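Local coordinates for beta-1,4-galactanase (Thielavia heterothallica, PDB 1HJS), which hydrolyses the beta-1,4-galactosidic linkages of type I arabinogalactans as a family 53 glycoside hydrolase of clan GH-A, at residues Arg45-Val50 against Asp84-Pro89. Residues are numbered along the deposited sequence; the frame is centred on the assembly and turned at random.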
ATOM      1  N   ARG A  45       6.179   0.465   3.581  1.00 10.60           N
ATOM      2  CA  ARG A  45       5.277   1.274   2.777  1.00 10.44           C
ATOM      3  C   ARG A  45       4.865   2.480   3.619  1.00 10.08           C
ATOM      4  O   ARG A  45       4.656   2.357   4.831  1.00 10.11           O
ATOM      5  CB  ARG A  45       4.056   0.427   2.411  1.00 10.43           C
ATOM      6  CG  ARG A  45       3.010   1.089   1.516  1.00 11.04           C
ATOM      7  CD  ARG A  45       1.934   0.045   1.244  1.00 11.79           C
ATOM      8  NE  ARG A  45       0.867   0.448   0.331  1.00 11.17           N
ATOM      9  CZ  ARG A  45      -0.349   0.819   0.724  1.00 11.50           C
ATOM     10  NH1 ARG A  45      -0.652   0.864   2.018  1.00 10.47           N
ATOM     11  NH2 ARG A  45      -1.289   1.067  -0.182  1.00 10.74           N
ATOM     12  N   GLN A  46       4.745   3.640   2.978  1.00  9.86           N
ATOM     13  CA  GLN A  46       4.378   4.870   3.674  1.00  9.90           C
ATOM     14  C   GLN A  46       3.393   5.705   2.854  1.00 10.41           C
ATOM     15  O   GLN A  46       3.619   5.959   1.666  1.00 10.10           O
ATOM     16  CB  GLN A  46       5.638   5.703   3.949  1.00  9.93           C
ATOM     17  CG  GLN A  46       6.716   4.948   4.713  1.00  9.92           C
ATOM     18  CD  GLN A  46       7.977   5.766   4.931  1.00 10.49           C
ATOM     19  OE1 GLN A  46       8.966   5.261   5.457  1.00 11.16           O
ATOM     20  NE2 GLN A  46       7.946   7.034   4.525  1.00  8.88           N
ATOM     21  N   ARG A  47       2.301   6.130   3.481  1.00 10.16           N
ATOM     22  CA  ARG A  47       1.318   6.945   2.779  1.00 10.40           C
ATOM     23  C   ARG A  47       1.745   8.403   2.812  1.00 10.81           C
ATOM     24  O   ARG A  47       2.187   8.912   3.843  1.00 10.88           O
ATOM     25  CB  ARG A  47      -0.076   6.796   3.407  1.00 10.24           C
ATOM     26  CG  ARG A  47      -0.130   6.999   4.916  1.00  9.47           C
ATOM     27  CD  ARG A  47      -1.569   6.929   5.435  1.00 10.27           C
ATOM     28  NE  ARG A  47      -1.621   6.843   6.894  1.00  9.81           N
ATOM     29  CZ  ARG A  47      -1.460   5.717   7.586  1.00 10.38           C
ATOM     30  NH1 ARG A  47      -1.249   4.568   6.957  1.00  9.95           N
ATOM     31  NH2 ARG A  47      -1.480   5.744   8.914  1.00 10.69           N
ATOM     32  N   VAL A  48       1.614   9.072   1.671  1.00 11.01           N
ATOM     33  CA  VAL A  48       1.985  10.474   1.572  1.00 11.57           C
ATOM     34  C   VAL A  48       0.767  11.318   1.227  1.00 11.74           C
ATOM     35  O   VAL A  48       0.095  11.071   0.229  1.00 11.67           O
ATOM     36  CB  VAL A  48       3.053  10.695   0.477  1.00 11.48           C
ATOM     37  CG1 VAL A  48       3.400  12.179   0.378  1.00 12.36           C
ATOM     38  CG2 VAL A  48       4.293   9.873   0.787  1.00 12.18           C
ATOM     39  N   TRP A  49       0.482  12.306   2.067  1.00 11.86           N
ATOM     40  CA  TRP A  49      -0.632  13.209   1.830  1.00 12.10           C
ATOM     41  C   TRP A  49      -0.034  14.555   1.426  1.00 13.03           C
ATOM     42  O   TRP A  49       1.081  14.894   1.827  1.00 13.09           O
ATOM     43  CB  TRP A  49      -1.504  13.333   3.085  1.00 12.10           C
ATOM     44  CG  TRP A  49      -2.239  12.049   3.415  1.00 11.56           C
ATOM     45  CD1 TRP A  49      -2.289  10.909   2.652  1.00 12.24           C
ATOM     46  CD2 TRP A  49      -3.040  11.788   4.574  1.00 11.54           C
ATOM     47  NE1 TRP A  49      -3.074   9.958   3.270  1.00 11.19           N
ATOM     48  CE2 TRP A  49      -3.546  10.472   4.448  1.00 12.20           C
ATOM     49  CE3 TRP A  49      -3.381  12.539   5.708  1.00 11.64           C
ATOM     50  CZ2 TRP A  49      -4.377   9.889   5.417  1.00 12.24           C
ATOM     51  CZ3 TRP A  49      -4.210  11.957   6.674  1.00 12.40           C
ATOM     52  CH2 TRP A  49      -4.696  10.646   6.518  1.00 11.84           C
ATOM     53  N   VAL A  50      -0.776  15.315   0.628  1.00 13.46           N
ATOM     54  CA  VAL A  50      -0.292  16.593   0.122  1.00 13.36           C
ATOM     55  C   VAL A  50      -0.096  17.691   1.164  1.00 14.49           C
ATOM     56  O   VAL A  50       1.038  18.120   1.405  1.00 14.90           O
ATOM     57  CB  VAL A  50      -1.216  17.100  -1.004  1.00 12.88           C
ATOM     58  CG1 VAL A  50      -0.699  18.418  -1.558  1.00 12.37           C
ATOM     59  CG2 VAL A  50      -1.296  16.045  -2.102  1.00 12.77           C
ATOM     60  N   ASP A  84      -5.289  15.415   0.615  1.00 12.75           N
ATOM     61  CA  ASP A  84      -4.795  15.915   1.893  1.00 12.56           C
ATOM     62  C   ASP A  84      -5.191  14.926   2.976  1.00 12.32           C
ATOM     63  O   ASP A  84      -4.779  15.059   4.127  1.00 11.98           O
ATOM     64  CB  ASP A  84      -5.397  17.276   2.247  1.00 12.77           C
ATOM     65  CG  ASP A  84      -4.953  18.379   1.313  1.00 13.57           C
ATOM     66  OD1 ASP A  84      -3.795  18.345   0.846  1.00 13.45           O
ATOM     67  OD2 ASP A  84      -5.765  19.291   1.066  1.00 13.50           O
ATOM     68  N   THR A  85      -5.990  13.931   2.601  1.00 12.36           N
ATOM     69  CA  THR A  85      -6.457  12.932   3.558  1.00 12.49           C
ATOM     70  C   THR A  85      -6.603  11.549   2.908  1.00 12.59           C
ATOM     71  O   THR A  85      -6.231  11.359   1.750  1.00 12.26           O
ATOM     72  CB  THR A  85      -7.813  13.377   4.166  1.00 13.22           C
ATOM     73  OG1 THR A  85      -8.154  12.528   5.267  1.00 14.45           O
ATOM     74  CG2 THR A  85      -8.913  13.318   3.117  1.00 13.14           C
ATOM     75  N   TRP A  86      -7.146  10.592   3.662  1.00 12.08           N
ATOM     76  CA  TRP A  86      -7.326   9.222   3.182  1.00 11.99           C
ATOM     77  C   TRP A  86      -7.945   9.119   1.795  1.00 11.93           C
ATOM     78  O   TRP A  86      -9.012   9.676   1.535  1.00 12.16           O
ATOM     79  CB  TRP A  86      -8.213   8.414   4.139  1.00 11.92           C
ATOM     80  CG  TRP A  86      -7.748   8.377   5.562  1.00 12.24           C
ATOM     81  CD1 TRP A  86      -8.189   9.155   6.592  1.00 13.18           C
ATOM     82  CD2 TRP A  86      -6.744   7.518   6.108  1.00 12.67           C
ATOM     83  NE1 TRP A  86      -7.520   8.831   7.755  1.00 12.34           N
ATOM     84  CE2 TRP A  86      -6.627   7.830   7.482  1.00 12.82           C
ATOM     85  CE3 TRP A  86      -5.929   6.514   5.569  1.00 12.13           C
ATOM     86  CZ2 TRP A  86      -5.726   7.172   8.323  1.00 12.83           C
ATOM     87  CZ3 TRP A  86      -5.033   5.859   6.407  1.00 13.21           C
ATOM     88  CH2 TRP A  86      -4.940   6.193   7.769  1.00 12.92           C
ATOM     89  N   ALA A  87      -7.280   8.389   0.908  1.00 12.00           N
ATOM     90  CA  ALA A  87      -7.805   8.182  -0.433  1.00 11.98           C
ATOM     91  C   ALA A  87      -8.172   6.707  -0.575  1.00 12.31           C
ATOM     92  O   ALA A  87      -7.371   5.827  -0.264  1.00 12.18           O
ATOM     93  CB  ALA A  87      -6.763   8.573  -1.488  1.00 12.89           C
ATOM     94  N   ASP A  88      -9.396   6.449  -1.020  1.00 12.56           N
ATOM     95  CA  ASP A  88      -9.873   5.086  -1.234  1.00 13.40           C
ATOM     96  C   ASP A  88     -10.947   5.134  -2.328  1.00 13.18           C
ATOM     97  O   ASP A  88     -11.226   6.202  -2.872  1.00 13.73           O
ATOM     98  CB  ASP A  88     -10.414   4.483   0.076  1.00 13.44           C
ATOM     99  CG  ASP A  88     -11.460   5.351   0.741  1.00 14.55           C
ATOM    100  OD1 ASP A  88     -12.437   5.741   0.072  1.00 13.88           O
ATOM    101  OD2 ASP A  88     -11.304   5.636   1.948  1.00 16.43           O
ATOM    102  N   PRO A  89     -11.553   3.988  -2.678  1.00 13.40           N
ATOM    103  CA  PRO A  89     -12.579   4.001  -3.730  1.00 13.48           C
ATOM    104  C   PRO A  89     -13.780   4.915  -3.485  1.00 13.38           C
ATOM    105  O   PRO A  89     -14.510   5.240  -4.419  1.00 13.74           O
ATOM    106  CB  PRO A  89     -12.991   2.533  -3.833  1.00 13.54           C
ATOM    107  CG  PRO A  89     -11.729   1.805  -3.455  1.00 13.51           C
ATOM    108  CD  PRO A  89     -11.259   2.607  -2.256  1.00 13.95           C
TER
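Strand 43-48, the second of the eight parallel strands of a TIM barrel, runs out into a loop at Trp49 and Val50; residues 84-86 of the loop after strand 75-80 run roughly antiparallel to 47-50, the end-to-end directions 150° apart, and the CA atoms of Val50 and Asp84 come within 4.9 Å. The Trp49 side chain, pointing toward 84-89, carries most of the contact. Its indole lies with one face against the backbone of Thr85, whose CA sits 3.7 Å from the six-membered ring centroid, a CH-pi contact. The far edge of the same indole runs into the face of Trp86 as a T-shaped pair, planes at 77°, with Trp49 CZ2 3.4 Å from Trp86 CD2. The benzo tip of Trp86 slides under one face of the Arg47 guanidinium, Trp86 CH2 3.5 Å from Arg47 NE. Arg47 CG lies between the backbone N and carbonyl carbon, the chain then extended to NE, and NH2 makes a salt bridge to Glu297. This row borders the catalytic end of the barrel, the Arg47 side chain about 7 Å from that of Glu245, the probable nucleophile. Asp84 OD2 accepts a hydrogen bond from Ala96 N, while OD1 takes the Asn51 N-H and rests 3.4 Å from Val50 CB.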